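Local coordinates for protein tyrosinase (Burkholderia thailandensis, PDB 5ZRD) that catalyses the copper-dependent oxidation of monophenols to catechols and quinones, and produces catechol derivatives efficiently at acidic pH, at residues Gly55-Pro60 and Arg95-Lys100; Gly38-Pro43 and Lys48-Leu53; Phe376-Gly381 and Ser386-Asn391; Tyr169-Gly174 and Asn301-Glu306. All coordinates share one frame; numbering follows the deposited sequence.

Contact 1: residues Gly55-Pro60 and Arg95-Lys100. With CU (copper (II) ion), chain J.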
loop_
_atom_site.group_PDB
_atom_site.type_symbol
_atom_site.label_atom_id
_atom_site.label_comp_id
_atom_site.label_asym_id
_atom_site.label_seq_id
_atom_site.Cartn_x
_atom_site.Cartn_y
_atom_site.Cartn_z
ATOM N N GLY A 55 19.798 14.530 17.044
ATOM C CA GLY A 55 18.642 13.992 16.254
ATOM C C GLY A 55 18.940 13.755 14.778
ATOM O O GLY A 55 18.227 12.965 14.125
ATOM N N TYR A 56 19.978 14.393 14.228
ATOM C CA TYR A 56 20.253 14.207 12.787
ATOM C C TYR A 56 20.723 12.761 12.504
ATOM O O TYR A 56 20.406 12.209 11.435
ATOM C CB TYR A 56 21.270 15.246 12.277
ATOM C CG TYR A 56 20.791 16.684 12.303
ATOM C CD1 TYR A 56 19.490 17.015 11.938
ATOM C CD2 TYR A 56 21.640 17.724 12.647
ATOM C CE1 TYR A 56 19.035 18.320 11.929
ATOM C CE2 TYR A 56 21.198 19.040 12.653
ATOM C CZ TYR A 56 19.886 19.330 12.319
ATOM O OH TYR A 56 19.423 20.603 12.341
ATOM N N HIS A 57 21.436 12.146 13.463
ATOM C CA HIS A 57 22.100 10.881 13.298
ATOM C C HIS A 57 21.080 9.789 12.985
ATOM O O HIS A 57 21.162 9.103 11.959
ATOM C CB HIS A 57 22.890 10.535 14.574
ATOM C CG HIS A 57 23.824 9.401 14.377
ATOM N ND1 HIS A 57 23.545 8.139 14.823
ATOM C CD2 HIS A 57 25.001 9.332 13.720
ATOM C CE1 HIS A 57 24.534 7.343 14.484
ATOM N NE2 HIS A 57 25.424 8.046 13.787
ATOM N N GLY A 58 20.124 9.666 13.886
ATOM C CA GLY A 58 19.137 8.604 13.912
ATOM C C GLY A 58 17.732 9.156 14.165
ATOM O O GLY A 58 17.149 9.808 13.308
ATOM N N GLU A 59 17.190 8.867 15.347
ATOM C CA GLU A 59 15.890 9.344 15.727
ATOM C C GLU A 59 16.019 10.802 16.156
ATOM O O GLU A 59 16.997 11.152 16.779
ATOM C CB GLU A 59 15.337 8.531 16.893
ATOM C CG GLU A 59 15.083 7.061 16.598
ATOM C CD GLU A 59 14.752 6.309 17.878
ATOM O OE1 GLU A 59 14.249 6.942 18.793
ATOM O OE2 GLU A 59 14.986 5.110 17.958
ATOM N N PRO A 60 15.042 11.647 15.864
ATOM C CA PRO A 60 13.751 11.294 15.288
ATOM C C PRO A 60 13.853 10.980 13.797
ATOM O O PRO A 60 14.618 11.630 13.061
ATOM C CB PRO A 60 12.842 12.520 15.463
ATOM C CG PRO A 60 13.795 13.662 15.673
ATOM C CD PRO A 60 15.087 13.068 16.213
ATOM N N ARG A 95 32.463 13.098 9.107
ATOM C CA ARG A 95 33.367 14.248 9.127
ATOM C C ARG A 95 32.539 15.530 9.189
ATOM O O ARG A 95 32.845 16.413 9.989
ATOM C CB ARG A 95 34.292 14.260 7.901
ATOM C CG ARG A 95 35.172 15.500 7.744
ATOM C CD ARG A 95 36.318 15.237 6.781
ATOM N NE ARG A 95 37.378 14.468 7.415
ATOM C CZ ARG A 95 38.463 13.992 6.820
ATOM N NH1 ARG A 95 38.687 14.253 5.544
ATOM N NH2 ARG A 95 39.343 13.305 7.536
ATOM N N MET A 96 31.525 15.619 8.346
ATOM C CA MET A 96 30.737 16.796 8.289
ATOM C C MET A 96 29.871 16.902 9.552
ATOM O O MET A 96 29.638 18.025 10.075
ATOM C CB MET A 96 29.868 16.815 7.037
ATOM C CG MET A 96 30.678 17.048 5.780
ATOM S SD MET A 96 31.786 18.474 5.911
ATOM C CE MET A 96 30.579 19.710 6.403
ATOM N N TYR A 97 29.430 15.755 10.067
ATOM C CA TYR A 97 28.567 15.754 11.254
ATOM C C TYR A 97 29.316 16.405 12.401
ATOM O O TYR A 97 28.765 17.269 13.099
ATOM C CB TYR A 97 28.112 14.345 11.628
ATOM C CG TYR A 97 27.044 14.209 12.689
ATOM C CD1 TYR A 97 26.163 15.233 13.009
ATOM C CD2 TYR A 97 26.878 13.005 13.342
ATOM C CE1 TYR A 97 25.155 15.073 13.952
ATOM C CE2 TYR A 97 25.856 12.811 14.250
ATOM C CZ TYR A 97 25.000 13.848 14.563
ATOM O OH TYR A 97 24.027 13.647 15.484
ATOM N N VAL A 98 30.560 16.010 12.558
ATOM C CA VAL A 98 31.347 16.504 13.675
ATOM C C VAL A 98 31.608 17.992 13.471
ATOM O O VAL A 98 31.604 18.778 14.417
ATOM C CB VAL A 98 32.683 15.773 13.811
ATOM C CG1 VAL A 98 33.512 16.383 14.933
ATOM C CG2 VAL A 98 32.482 14.292 14.051
ATOM N N TYR A 99 31.909 18.330 12.228
ATOM C CA TYR A 99 32.241 19.695 11.879
ATOM C C TYR A 99 31.028 20.583 12.141
ATOM O O TYR A 99 31.194 21.616 12.694
ATOM C CB TYR A 99 32.629 19.788 10.404
ATOM C CG TYR A 99 32.952 21.167 9.892
ATOM C CD1 TYR A 99 34.166 21.755 10.179
ATOM C CD2 TYR A 99 32.080 21.854 9.064
ATOM C CE1 TYR A 99 34.495 23.002 9.683
ATOM C CE2 TYR A 99 32.399 23.104 8.551
ATOM C CZ TYR A 99 33.618 23.672 8.857
ATOM O OH TYR A 99 33.977 24.890 8.377
ATOM N N LYS A 100 29.842 20.132 11.736
ATOM C CA LYS A 100 28.610 20.873 11.924
ATOM C C LYS A 100 28.299 21.081 13.420
ATOM O O LYS A 100 27.845 22.180 13.843
ATOM C CB LYS A 100 27.472 20.182 11.171
ATOM C CG LYS A 100 27.360 20.564 9.698
ATOM C CD LYS A 100 27.297 22.072 9.486
ATOM C CE LYS A 100 27.093 22.481 8.043
ATOM N NZ LYS A 100 27.089 23.957 7.884
HETATM CU CU CU J . 26.808 7.174 12.627
#
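Tyr97 reaches from helix 90-108 into the corner formed by Tyr56 and His57 near the end of helix 50-57, and it has the largest share of the surface buried here. The hydroxyl end of its ring lies against the first carbon of the histidine side chain, His57 CB to Tyr97 OH being 3.4 Å. Further along the rim, Tyr97 CE2 comes within 3.6 Å of His57 CD2. The two rings meet rim to rim, their planes only 12° apart and their centroids separated by 5.8 Å, so they do not stack. Tyr56 adds just its CB, 4.2 Å from Tyr97 CE1; its ring leads away, and its hydroxyl bonds to Pro47 O. With CG of His57 anti to the backbone N (chi1 -168°), the side chain crosses that of the tyrosine at about a right angle and ends on the copper ion, bound by NE2 at 2.0 Å. This is one half of the type 3 dicopper centre: His85 and His94 hold the same metal, and His94 directly precedes the 95-100 segment. The hydroxyl of Tyr97 bonds to the carbonyl of Leu53, one turn earlier on helix 50-57, which helps to hold the ring in place against the ligand. Around this pair, Phe316 of helix 315-334 meets the His57 ring edge-to-face, while Phe376 of strand 376-377 packs on Tyr97 and helix 90-108.

Contact 2: residues Gly38-Pro43 and Lys48-Leu53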
loop_
_atom_site.group_PDB
_atom_site.type_symbol
_atom_site.label_atom_id
_atom_site.label_comp_id
_atom_site.label_asym_id
_atom_site.label_seq_id
_atom_site.Cartn_x
_atom_site.Cartn_y
_atom_site.Cartn_z
ATOM N N GLY A 38 26.105 25.749 26.374
ATOM C CA GLY A 38 25.320 26.619 25.502
ATOM C C GLY A 38 24.510 25.875 24.454
ATOM O O GLY A 38 23.332 26.195 24.245
ATOM N N ILE A 39 25.101 24.896 23.758
ATOM C CA ILE A 39 24.321 24.197 22.679
ATOM C C ILE A 39 23.252 23.307 23.316
ATOM O O ILE A 39 22.189 23.096 22.730
ATOM C CB ILE A 39 25.213 23.443 21.659
ATOM C CG1 ILE A 39 25.961 22.236 22.239
ATOM C CG2 ILE A 39 26.180 24.401 20.960
ATOM C CD1 ILE A 39 26.433 21.236 21.173
ATOM N N GLN A 40 23.500 22.822 24.529
ATOM C CA GLN A 40 22.482 22.011 25.231
ATOM C C GLN A 40 21.310 22.902 25.661
ATOM O O GLN A 40 20.213 22.394 25.794
ATOM C CB GLN A 40 23.111 21.235 26.395
ATOM C CG GLN A 40 23.817 19.981 25.904
ATOM C CD GLN A 40 24.523 19.124 26.921
ATOM O OE1 GLN A 40 24.463 19.342 28.131
ATOM N NE2 GLN A 40 25.215 18.117 26.407
ATOM N N ALA A 41 21.505 24.224 25.809
ATOM C CA ALA A 41 20.426 25.068 26.338
ATOM C C ALA A 41 19.667 25.741 25.197
ATOM O O ALA A 41 18.681 26.393 25.442
ATOM C CB ALA A 41 20.979 26.094 27.289
ATOM N N LEU A 42 20.090 25.600 23.953
ATOM C CA LEU A 42 19.293 26.206 22.902
ATOM C C LEU A 42 17.989 25.429 22.759
ATOM O O LEU A 42 17.977 24.269 22.975
ATOM C CB LEU A 42 20.090 26.228 21.593
ATOM C CG LEU A 42 21.194 27.285 21.560
ATOM C CD1 LEU A 42 22.235 26.965 20.494
ATOM C CD2 LEU A 42 20.598 28.685 21.350
ATOM N N PRO A 43 16.895 26.094 22.387
ATOM C CA PRO A 43 15.654 25.362 22.157
ATOM C C PRO A 43 15.811 24.234 21.122
ATOM O O PRO A 43 16.597 24.365 20.189
ATOM C CB PRO A 43 14.658 26.373 21.564
ATOM C CG PRO A 43 15.520 27.534 21.113
ATOM C CD PRO A 43 16.716 27.512 22.040
ATOM N N LYS A 48 20.963 24.320 15.512
ATOM C CA LYS A 48 22.240 24.226 16.206
ATOM C C LYS A 48 22.100 23.769 17.679
ATOM O O LYS A 48 23.108 23.674 18.384
ATOM C CB LYS A 48 22.915 25.599 16.179
ATOM C CG LYS A 48 23.128 26.208 14.798
ATOM C CD LYS A 48 24.075 27.394 14.877
ATOM C CE LYS A 48 24.643 27.839 13.547
ATOM N NZ LYS A 48 23.913 29.026 13.042
ATOM N N SER A 49 20.898 23.550 18.199
ATOM C CA SER A 49 20.781 22.926 19.544
ATOM C C SER A 49 21.386 21.524 19.521
ATOM O O SER A 49 21.359 20.842 18.506
ATOM C CB SER A 49 19.345 22.820 19.991
ATOM O OG SER A 49 18.555 22.091 19.050
ATOM N N PHE A 50 21.838 21.058 20.664
ATOM C CA PHE A 50 22.348 19.711 20.721
ATOM C C PHE A 50 21.252 18.700 20.358
ATOM O O PHE A 50 21.552 17.651 19.824
ATOM C CB PHE A 50 22.936 19.403 22.091
ATOM C CG PHE A 50 23.566 18.037 22.133
ATOM C CD1 PHE A 50 24.593 17.710 21.260
ATOM C CD2 PHE A 50 23.132 17.077 23.034
ATOM C CE1 PHE A 50 25.159 16.450 21.273
ATOM C CE2 PHE A 50 23.718 15.822 23.062
ATOM C CZ PHE A 50 24.738 15.516 22.190
ATOM N N PHE A 51 19.991 18.999 20.659
ATOM C CA PHE A 51 18.943 18.009 20.461
ATOM C C PHE A 51 18.683 17.782 18.970
ATOM O O PHE A 51 18.443 16.669 18.519
ATOM C CB PHE A 51 17.636 18.434 21.134
ATOM C CG PHE A 51 16.493 17.488 20.875
ATOM C CD1 PHE A 51 16.374 16.306 21.594
ATOM C CD2 PHE A 51 15.544 17.781 19.916
ATOM C CE1 PHE A 51 15.327 15.426 21.350
ATOM C CE2 PHE A 51 14.488 16.909 19.685
ATOM C CZ PHE A 51 14.391 15.726 20.387
ATOM N N ALA A 52 18.703 18.871 18.226
ATOM C CA ALA A 52 18.504 18.818 16.802
ATOM C C ALA A 52 19.663 18.051 16.143
ATOM O O ALA A 52 19.419 17.167 15.321
ATOM C CB ALA A 52 18.394 20.230 16.270
ATOM N N LEU A 53 20.892 18.427 16.531
ATOM C CA LEU A 53 22.170 17.894 16.014
ATOM C C LEU A 53 22.238 16.398 16.311
ATOM O O LEU A 53 22.440 15.637 15.389
ATOM C CB LEU A 53 23.365 18.611 16.653
ATOM C CG LEU A 53 23.725 19.986 16.083
ATOM C CD1 LEU A 53 24.702 20.712 17.008
ATOM C CD2 LEU A 53 24.331 19.854 14.688
HETATM O O HOH W 1 19.518 21.072 23.203
#
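Ile39 and Phe50 join the end of helix 27-41 to the start of helix 50-57, with Ile39 and Ser49 CA atoms 4.9 Å apart. A single backbone bond crosses the gap: Phe50 N donates to Ile39 O at 2.9 Å with an N-H...O angle of 161°. A water takes the next step along, donating to Gln40 O and weakly accepting from Phe51 N. This is a tight connection between two successive helices of the mainly helical tyrosinase core, made through the short loop after Pro43. Ser49 is the N-cap of helix 50-57. Its OG accepts a weak bond from Ala52 N and pairs with Asp46 O, while its CB presses on Pro43 O at 3.2 Å and on Leu42 CB at 3.8 Å. Beyond the cap, Phe50 points its side chain back at the first helix (chi1 -176°), placing CD1 4.0 Å from Ile39 CD1. The other flank of Phe50 is lined by Gln40, whose extended chain runs side by side with it, CG lying 4.0 Å from Phe50 CB. Amide and ring planes are 46° apart, and Gln40 NE2 goes on to Pro148 O. Phe152 and Trp36 meet the Phe50 ring edge-to-face, and Leu101 of helix 90-108 also packs on it.

Contact 3: residues Phe376-Gly381 and Ser386-Asn391; sequences FKKASG and SEDCIN
Lys378 and Asp388 alone bridge these two segments, through a salt bridge at the protein surface. Lys378 NZ donates to Asp388 OD1 at 3.1 Å, arriving from above the carboxylate, 61° out of its plane. The lysine chain crosses the aspartate at about a right angle, and a bend at chi3 (124°) lays CE as well as NZ over the acid: Lys378 CE is 3.5 Å from Asp388 OD1 and 3.8 Å from OD2. The dense part of the contact is therefore a methylene and an ammonium resting on one carboxylate. Asp388 has a second partner, its OD2 accepting from Thr385 N, while Thr385 OG1 pairs with Glu387 N at the start of the 3-10 segment 386-388. The salt bridge staples what appears to be a small hairpin to the 3-10 turn that follows it: the weakly bonded strand 376-377 pairs with strand 383-385 through Phe376 and Tyr384, with a type I turn from Lys378 to Gly381 between them, closed by Gly381 N to Lys378 O at 2.8 Å. Packing is loose on this turn side, where Ala379, Ser380 and Gly381 are exposed to solvent and the backbones stay well apart, Lys378 CA lying 9.5 Å from Asp388 CA. By contrast, Phe376 and Cys389 turn inward and pack on Met96 of helix 90-108.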
loop_
_atom_site.group_PDB
_atom_site.type_symbol
_atom_site.label_atom_id
_atom_site.label_comp_id
_atom_site.label_asym_id
_atom_site.label_seq_id
_atom_site.Cartn_x
_atom_site.Cartn_y
_atom_site.Cartn_z
ATOM N N PHE A 376 23.420 18.524 5.823
ATOM C CA PHE A 376 24.429 19.561 5.976
ATOM C C PHE A 376 24.512 20.450 4.724
ATOM O O PHE A 376 24.614 19.950 3.609
ATOM C CB PHE A 376 25.783 18.916 6.261
ATOM C CG PHE A 376 25.713 17.925 7.386
ATOM C CD1 PHE A 376 25.088 18.260 8.577
ATOM C CD2 PHE A 376 26.213 16.643 7.238
ATOM C CE1 PHE A 376 24.995 17.344 9.613
ATOM C CE2 PHE A 376 26.124 15.731 8.276
ATOM C CZ PHE A 376 25.514 16.081 9.460
ATOM N N LYS A 377 24.520 21.770 4.950
ATOM C CA LYS A 377 24.441 22.776 3.882
ATOM C C LYS A 377 25.577 23.792 4.028
ATOM O O LYS A 377 25.960 24.133 5.135
ATOM C CB LYS A 377 23.066 23.444 3.912
ATOM C CG LYS A 377 22.012 22.721 3.087
ATOM C CD LYS A 377 20.715 22.550 3.843
ATOM C CE LYS A 377 19.580 21.990 3.008
ATOM N NZ LYS A 377 19.971 20.736 2.330
ATOM N N LYS A 378 26.138 24.231 2.898
ATOM C CA LYS A 378 27.096 25.372 2.902
ATOM C C LYS A 378 26.323 26.688 3.121
ATOM O O LYS A 378 25.096 26.691 3.034
ATOM C CB LYS A 378 27.871 25.400 1.582
ATOM C CG LYS A 378 28.762 24.188 1.335
ATOM C CD LYS A 378 29.049 23.929 -0.145
ATOM C CE LYS A 378 30.528 23.877 -0.468
ATOM N NZ LYS A 378 30.759 23.900 -1.930
ATOM N N ALA A 379 27.023 27.794 3.412
ATOM C CA ALA A 379 26.406 29.163 3.496
ATOM C C ALA A 379 25.506 29.436 2.280
ATOM O O ALA A 379 24.463 30.036 2.411
ATOM C CB ALA A 379 27.491 30.210 3.596
ATOM N N SER A 380 25.901 28.970 1.096
ATOM C CA SER A 380 25.079 29.073 -0.111
ATOM C C SER A 380 23.645 28.578 0.118
ATOM O O SER A 380 22.773 28.987 -0.618
ATOM C CB SER A 380 25.688 28.290 -1.260
ATOM O OG SER A 380 27.061 28.022 -1.031
ATOM N N GLY A 381 23.423 27.640 1.046
ATOM C CA GLY A 381 22.189 26.829 1.082
ATOM C C GLY A 381 22.325 25.553 0.251
ATOM O O GLY A 381 21.390 24.762 0.119
ATOM N N SER A 386 30.948 14.911 -0.289
ATOM C CA SER A 386 32.236 14.400 0.082
ATOM C C SER A 386 33.344 15.226 -0.583
ATOM O O SER A 386 34.430 15.336 -0.018
ATOM C CB SER A 386 32.370 12.947 -0.281
ATOM O OG SER A 386 31.525 12.129 0.506
ATOM N N GLU A 387 33.070 15.820 -1.748
ATOM C CA GLU A 387 34.116 16.522 -2.542
ATOM C C GLU A 387 34.526 17.792 -1.788
ATOM O O GLU A 387 35.650 18.211 -1.881
ATOM C CB GLU A 387 33.634 16.740 -3.986
ATOM C CG GLU A 387 34.754 16.874 -5.013
ATOM C CD GLU A 387 35.289 15.614 -5.697
ATOM O OE1 GLU A 387 34.482 14.904 -6.339
ATOM O OE2 GLU A 387 36.534 15.372 -5.637
ATOM N N ASP A 388 33.619 18.319 -0.965
ATOM C CA ASP A 388 33.849 19.487 -0.134
ATOM C C ASP A 388 34.624 19.243 1.171
ATOM O O ASP A 388 34.932 20.234 1.829
ATOM C CB ASP A 388 32.498 20.113 0.234
ATOM C CG ASP A 388 31.687 20.516 -0.985
ATOM O OD1 ASP A 388 32.265 21.199 -1.855
ATOM O OD2 ASP A 388 30.495 20.128 -1.105
ATOM N N CYS A 389 34.963 17.987 1.547
ATOM C CA CYS A 389 35.625 17.728 2.887
ATOM C C CYS A 389 36.697 16.636 2.804
ATOM O O CYS A 389 36.976 15.877 3.786
ATOM C CB CYS A 389 34.613 17.366 3.964
ATOM S SG CYS A 389 33.560 15.958 3.524
ATOM N N ILE A 390 37.390 16.610 1.674
ATOM C CA ILE A 390 38.530 15.702 1.543
ATOM C C ILE A 390 39.714 16.228 2.371
ATOM O O ILE A 390 40.337 15.506 3.169
ATOM C CB ILE A 390 38.859 15.474 0.058
ATOM C CG1 ILE A 390 37.618 14.940 -0.666
ATOM C CG2 ILE A 390 40.064 14.550 -0.094
ATOM C CD1 ILE A 390 37.788 14.699 -2.133
ATOM N N ASN A 391 40.025 17.497 2.226
ATOM C CA ASN A 391 41.191 18.013 2.875
ATOM C C ASN A 391 40.731 18.907 4.016
ATOM O O ASN A 391 40.248 20.026 3.769
ATOM C CB ASN A 391 42.086 18.798 1.914
ATOM C CG ASN A 391 43.365 19.253 2.580
ATOM O OD1 ASN A 391 43.342 19.732 3.713
ATOM N ND2 ASN A 391 44.489 19.059 1.910
#

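Contact 4: residues Tyr169-Gly174 and Asn301-Glu306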
loop_
_atom_site.group_PDB
_atom_site.type_symbol
_atom_site.label_atom_id
_atom_site.label_comp_id
_atom_site.label_asym_id
_atom_site.label_seq_id
_atom_site.Cartn_x
_atom_site.Cartn_y
_atom_site.Cartn_z
ATOM N N TYR A 169 11.526 2.680 19.800
ATOM C CA TYR A 169 12.159 3.917 19.364
ATOM C C TYR A 169 11.938 5.038 20.382
ATOM O O TYR A 169 12.750 5.949 20.453
ATOM C CB TYR A 169 11.613 4.433 18.034
ATOM C CG TYR A 169 11.763 3.522 16.855
ATOM C CD1 TYR A 169 12.708 2.507 16.837
ATOM C CD2 TYR A 169 10.973 3.696 15.728
ATOM C CE1 TYR A 169 12.838 1.660 15.743
ATOM C CE2 TYR A 169 11.094 2.860 14.626
ATOM C CZ TYR A 169 12.041 1.845 14.628
ATOM O OH TYR A 169 12.168 0.991 13.568
ATOM N N GLU A 170 10.835 4.983 21.140
ATOM C CA GLU A 170 10.299 6.178 21.837
ATOM C C GLU A 170 10.952 6.325 23.196
ATOM O O GLU A 170 11.248 5.308 23.869
ATOM C CB GLU A 170 8.775 6.093 21.940
ATOM C CG GLU A 170 8.122 6.115 20.567
ATOM C CD GLU A 170 6.631 6.314 20.603
ATOM O OE1 GLU A 170 6.102 6.992 19.706
ATOM O OE2 GLU A 170 6.030 5.759 21.517
ATOM N N LYS A 171 11.176 7.595 23.558
ATOM C CA LYS A 171 11.805 7.949 24.802
ATOM C C LYS A 171 11.202 9.256 25.303
ATOM O O LYS A 171 11.127 10.232 24.541
ATOM C CB LYS A 171 13.322 8.003 24.584
ATOM C CG LYS A 171 14.016 6.683 24.866
ATOM C CD LYS A 171 15.227 6.338 24.050
ATOM C CE LYS A 171 16.485 6.277 24.872
ATOM N NZ LYS A 171 17.291 5.053 24.645
ATOM N N PRO A 172 10.770 9.285 26.589
ATOM C CA PRO A 172 10.033 10.449 27.077
ATOM C C PRO A 172 10.891 11.702 27.280
ATOM O O PRO A 172 12.128 11.613 27.445
ATOM C CB PRO A 172 9.551 10.035 28.476
ATOM C CG PRO A 172 10.657 9.137 28.987
ATOM C CD PRO A 172 11.031 8.369 27.731
ATOM N N LYS A 173 10.205 12.841 27.348
ATOM C CA LYS A 173 10.814 14.074 27.822
ATOM C C LYS A 173 11.472 13.825 29.173
ATOM O O LYS A 173 10.901 13.123 29.994
ATOM C CB LYS A 173 9.771 15.160 28.045
ATOM C CG LYS A 173 10.327 16.485 28.544
ATOM C CD LYS A 173 9.281 17.559 28.560
ATOM C CE LYS A 173 9.802 18.878 29.070
ATOM N NZ LYS A 173 8.860 19.959 28.709
ATOM N N GLY A 174 12.662 14.356 29.378
ATOM C CA GLY A 174 13.412 14.094 30.632
ATOM C C GLY A 174 14.248 12.819 30.616
ATOM O O GLY A 174 14.961 12.548 31.532
ATOM N N ASN A 301 21.311 -1.695 27.539
ATOM C CA ASN A 301 20.871 -1.116 26.265
ATOM C C ASN A 301 21.139 0.401 26.271
ATOM O O ASN A 301 20.217 1.242 26.231
ATOM C CB ASN A 301 19.399 -1.412 26.005
ATOM C CG ASN A 301 19.110 -2.856 25.656
ATOM O OD1 ASN A 301 19.911 -3.543 25.008
ATOM N ND2 ASN A 301 17.905 -3.292 25.977
ATOM N N GLY A 302 22.412 0.732 26.295
ATOM C CA GLY A 302 22.849 2.118 26.338
ATOM C C GLY A 302 22.682 2.822 25.000
ATOM O O GLY A 302 22.581 2.197 23.961
ATOM N N ASP A 303 22.629 4.138 25.028
ATOM C CA ASP A 303 22.285 4.842 23.821
ATOM C C ASP A 303 23.314 4.630 22.710
ATOM O O ASP A 303 22.938 4.428 21.571
ATOM C CB ASP A 303 22.017 6.322 24.108
ATOM C CG ASP A 303 20.762 6.528 24.920
ATOM O OD1 ASP A 303 20.888 6.460 26.161
ATOM O OD2 ASP A 303 19.660 6.731 24.330
ATOM N N MET A 304 24.594 4.598 23.069
ATOM C CA MET A 304 25.712 4.450 22.115
ATOM C C MET A 304 25.713 3.070 21.426
ATOM O O MET A 304 26.399 2.897 20.436
ATOM C CB MET A 304 27.051 4.646 22.838
ATOM C CG MET A 304 27.476 6.101 22.961
ATOM S SD MET A 304 27.963 6.858 21.395
ATOM C CE MET A 304 29.481 5.987 21.043
ATOM N N GLY A 305 24.950 2.095 21.923
ATOM C CA GLY A 305 25.060 0.704 21.494
ATOM C C GLY A 305 24.371 0.395 20.183
ATOM O O GLY A 305 24.602 -0.668 19.653
ATOM N N GLU A 306 23.537 1.313 19.679
ATOM C CA GLU A 306 22.788 1.171 18.457
ATOM C C GLU A 306 22.714 2.567 17.802
ATOM O O GLU A 306 22.985 3.604 18.444
ATOM C CB GLU A 306 21.360 0.677 18.715
ATOM C CG GLU A 306 21.216 -0.838 18.886
ATOM C CD GLU A 306 21.715 -1.490 20.179
ATOM O OE1 GLU A 306 21.934 -0.787 21.174
ATOM O OE2 GLU A 306 21.881 -2.728 20.172
#
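A buried salt bridge between Lys171 and Asp303 ties the irregular loop after strand 165-167 to the loop leading toward helix 315-334, which carries the copper ligand His320. Within the second loop, residues 303-305 form a short 3-10 turn, with Gly305 N bonded to Gly302 O. Just past Asp303, Met304 O accepts from ND1 of His281, another copper ligand, so this turn lies in the second shell of the dicopper site, with the Asp303 side chain about 9 Å from that of His281. The two charged side chains approach from opposite directions across a wide gap, Lys171 CA being 11.0 Å from Asp303 CA. Lys171 spans most of it with a chain bent at chi2, chi3 and chi4, and its ammonium also donates to Gly184 O. The carboxylate is gripped at both oxygens: OD1 by Tyr175 OH and Val178 N, OD2 by Thr309 OG1 as well as the lysine. So many partners fix its rotation and would probably stabilise the charged form of the acid. Lys171 NZ lies 2.9 Å from Asp303 OD2, meeting it from above the carboxylate plane, 44° out of it, and the preceding Lys171 CE follows at 3.3 Å from the same oxygen.

From the N terminus the four contacts come in series, and none nests within or crosses another. Contact 2 closes the first, very short loop, between helices 27-41 and 50-57. Contact 1 then opens on that second helix and closes on helix 90-108, spanning the stretch that supplies His85 and His94; Leu53 and Tyr97 link the two contacts directly. Contact 4 closes a much longer excursion, residues 174 to 301, which includes His277 and His281. Contact 3 is another short closure, and its two segments lie against helix 90-108, where Arg95 bonds to Cys389 and Lys100 to Lys377.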